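Local coordinates for protein hypothetical glycoside hydrolase (PDB 3S30) that is of unknown function but, as a putative glycoside hydrolase with a galactose-binding-like fold, probably takes part in carbohydrate metabolism, at residues N247-F252 and G264-N269. Sequence-based numbering, arbitrary orientation.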
loop_
_atom_site.group_PDB
_atom_site.type_symbol
_atom_site.label_atom_id
_atom_site.label_comp_id
_atom_site.label_asym_id
_atom_site.label_seq_id
_atom_site.Cartn_x
_atom_site.Cartn_y
_atom_site.Cartn_z
ATOM N N ASN A 247 7.436 0.242 -5.002
ATOM C CA ASN A 247 7.447 -1.051 -4.325
ATOM C C ASN A 247 6.082 -1.715 -4.403
ATOM O O ASN A 247 5.060 -1.053 -4.408
ATOM C CB ASN A 247 7.930 -0.924 -2.865
ATOM C CG ASN A 247 8.487 -2.246 -2.306
ATOM O OD1 ASN A 247 8.474 -3.271 -2.978
ATOM N ND2 ASN A 247 8.954 -2.219 -1.067
ATOM N N ILE A 248 6.098 -3.035 -4.518
ATOM C CA ILE A 248 4.907 -3.863 -4.398
ATOM C C ILE A 248 5.318 -5.080 -3.578
ATOM O O ILE A 248 6.329 -5.733 -3.881
ATOM C CB ILE A 248 4.375 -4.333 -5.781
ATOM C CG1 ILE A 248 3.885 -3.144 -6.616
ATOM C CG2 ILE A 248 3.227 -5.363 -5.628
ATOM C CD1 ILE A 248 3.289 -3.574 -7.995
ATOM N N TYR A 249 4.550 -5.371 -2.533
ATOM C CA TYR A 249 4.724 -6.606 -1.776
ATOM C C TYR A 249 3.453 -7.020 -1.020
ATOM O O TYR A 249 2.468 -6.276 -0.945
ATOM C CB TYR A 249 5.908 -6.491 -0.810
ATOM C CG TYR A 249 5.734 -5.503 0.322
ATOM C CD1 TYR A 249 6.045 -4.161 0.151
ATOM C CD2 TYR A 249 5.298 -5.916 1.580
ATOM C CE1 TYR A 249 5.913 -3.256 1.180
ATOM C CE2 TYR A 249 5.148 -5.007 2.619
ATOM C CZ TYR A 249 5.452 -3.672 2.406
ATOM O OH TYR A 249 5.323 -2.750 3.423
ATOM N N ALA A 250 3.490 -8.229 -0.468
ATOM C CA ALA A 250 2.380 -8.758 0.305
ATOM C C ALA A 250 2.926 -9.562 1.463
ATOM O O ALA A 250 3.994 -10.173 1.358
ATOM C CB ALA A 250 1.471 -9.620 -0.567
ATOM N N LEU A 251 2.177 -9.563 2.559
ATOM C CA LEU A 251 2.589 -10.208 3.791
ATOM C C LEU A 251 1.539 -11.235 4.202
ATOM O O LEU A 251 0.345 -11.041 3.968
ATOM C CB LEU A 251 2.731 -9.154 4.893
ATOM C CG LEU A 251 3.656 -7.966 4.606
ATOM C CD1 LEU A 251 3.449 -6.864 5.634
ATOM C CD2 LEU A 251 5.108 -8.404 4.585
ATOM N N PHE A 252 2.001 -12.326 4.807
ATOM C CA PHE A 252 1.132 -13.313 5.436
ATOM C C PHE A 252 1.767 -13.671 6.766
ATOM O O PHE A 252 2.912 -14.148 6.806
ATOM C CB PHE A 252 1.014 -14.558 4.549
ATOM C CG PHE A 252 0.077 -15.602 5.081
ATOM C CD1 PHE A 252 -1.260 -15.298 5.329
ATOM C CD2 PHE A 252 0.523 -16.900 5.320
ATOM C CE1 PHE A 252 -2.133 -16.269 5.819
ATOM C CE2 PHE A 252 -0.340 -17.877 5.805
ATOM C CZ PHE A 252 -1.668 -17.560 6.058
ATOM N N GLY A 264 4.973 -0.262 8.963
ATOM C CA GLY A 264 5.940 0.113 7.929
ATOM C C GLY A 264 7.389 -0.249 8.170
ATOM O O GLY A 264 8.222 -0.088 7.279
ATOM N N HIS A 265 7.708 -0.724 9.369
ATOM C CA HIS A 265 9.074 -1.148 9.690
ATOM C C HIS A 265 9.435 -2.449 8.986
ATOM O O HIS A 265 10.602 -2.729 8.785
ATOM C CB HIS A 265 9.246 -1.335 11.192
ATOM C CG HIS A 265 9.080 -0.080 11.982
ATOM N ND1 HIS A 265 7.864 0.318 12.497
ATOM C CD2 HIS A 265 9.979 0.857 12.370
ATOM C CE1 HIS A 265 8.021 1.452 13.162
ATOM N NE2 HIS A 265 9.294 1.802 13.097
ATOM N N ILE A 266 8.430 -3.238 8.624
ATOM C CA ILE A 266 8.634 -4.514 7.953
ATOM C C ILE A 266 9.452 -4.355 6.658
ATOM O O ILE A 266 10.367 -5.135 6.402
ATOM C CB ILE A 266 7.269 -5.214 7.679
ATOM C CG1 ILE A 266 7.455 -6.700 7.400
ATOM C CG2 ILE A 266 6.528 -4.555 6.521
ATOM C CD1 ILE A 266 7.974 -7.486 8.621
ATOM N N ALA A 267 9.158 -3.319 5.874
ATOM C CA ALA A 267 9.877 -3.073 4.625
ATOM C C ALA A 267 11.279 -2.483 4.843
ATOM O O ALA A 267 12.064 -2.412 3.897
ATOM C CB ALA A 267 9.045 -2.161 3.695
ATOM N N LYS A 268 11.584 -2.038 6.062
ATOM C CA LYS A 268 12.921 -1.512 6.393
ATOM C C LYS A 268 13.816 -2.567 7.049
ATOM O O LYS A 268 14.997 -2.312 7.311
ATOM C CB LYS A 268 12.804 -0.283 7.310
ATOM C CG LYS A 268 12.923 1.075 6.599
ATOM C CD LYS A 268 12.063 1.186 5.336
ATOM C CE LYS A 268 12.379 2.476 4.589
ATOM N NZ LYS A 268 12.034 2.442 3.147
ATOM N N ASN A 269 13.246 -3.749 7.292
ATOM C CA ASN A 269 13.931 -4.828 7.980
ATOM C C ASN A 269 13.972 -6.125 7.190
ATOM O O ASN A 269 13.777 -7.202 7.747
ATOM C CB ASN A 269 13.250 -5.061 9.327
ATOM C CG ASN A 269 13.931 -4.342 10.438
ATOM O OD1 ASN A 269 13.353 -3.454 11.069
ATOM N ND2 ASN A 269 15.183 -4.697 10.678
#
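Tyr249 and Leu251, two residues apart on one strand, both reach across to Ile266 in the loop that follows strand 262-263, and the packing between them is almost wholly apolar. Ile266 does most of the touching from its side through CG2, which lies 3.9 Å from CD1 of Leu251. Its other branch works on the same leucine: Ile266 CG1 comes to 4.0 Å from Leu251 CD2, the two side chains running past each other in opposite senses. Chi1 of Ile266 is -162°, which sets CG1 anti to the backbone N and turns CG2 to the strand. Phe210 of strand 208-213 and Met276 of the adjacent strand 276-281 also touch both Leu251 and Ile266.

The tyrosine adds a polar end to this greasy surface. Tyr249 OH faces two methyls, Ile266 CG2 and Ala267 CB, each 3.8 Å away. Ala267 CB is also 4.1 Å from Tyr249 CZ, oblique to the ring. An alanine in place of Tyr249 would probably open a gap beside Ala267 CB and Ile266 CG2, which would lose the ring and hydroxyl they pack on. In the fold, strand 247-254 runs between 276-281 and 317-324 within the antiparallel beta architecture of a galactose-binding-like domain, and the turn belongs to the connection from 262-263 to 276-281, folded back over this strand. At the ring's edge, in its plane, stands CG of Leu251, while Tyr271 meets Tyr249 edge-to-face.

Backbone bonding keeps the turn compact: Lys268 N donates to His265 O at 3.0 Å. Farther out, the Lys268 ammonium forms salt bridges with Asp328 and Asp330.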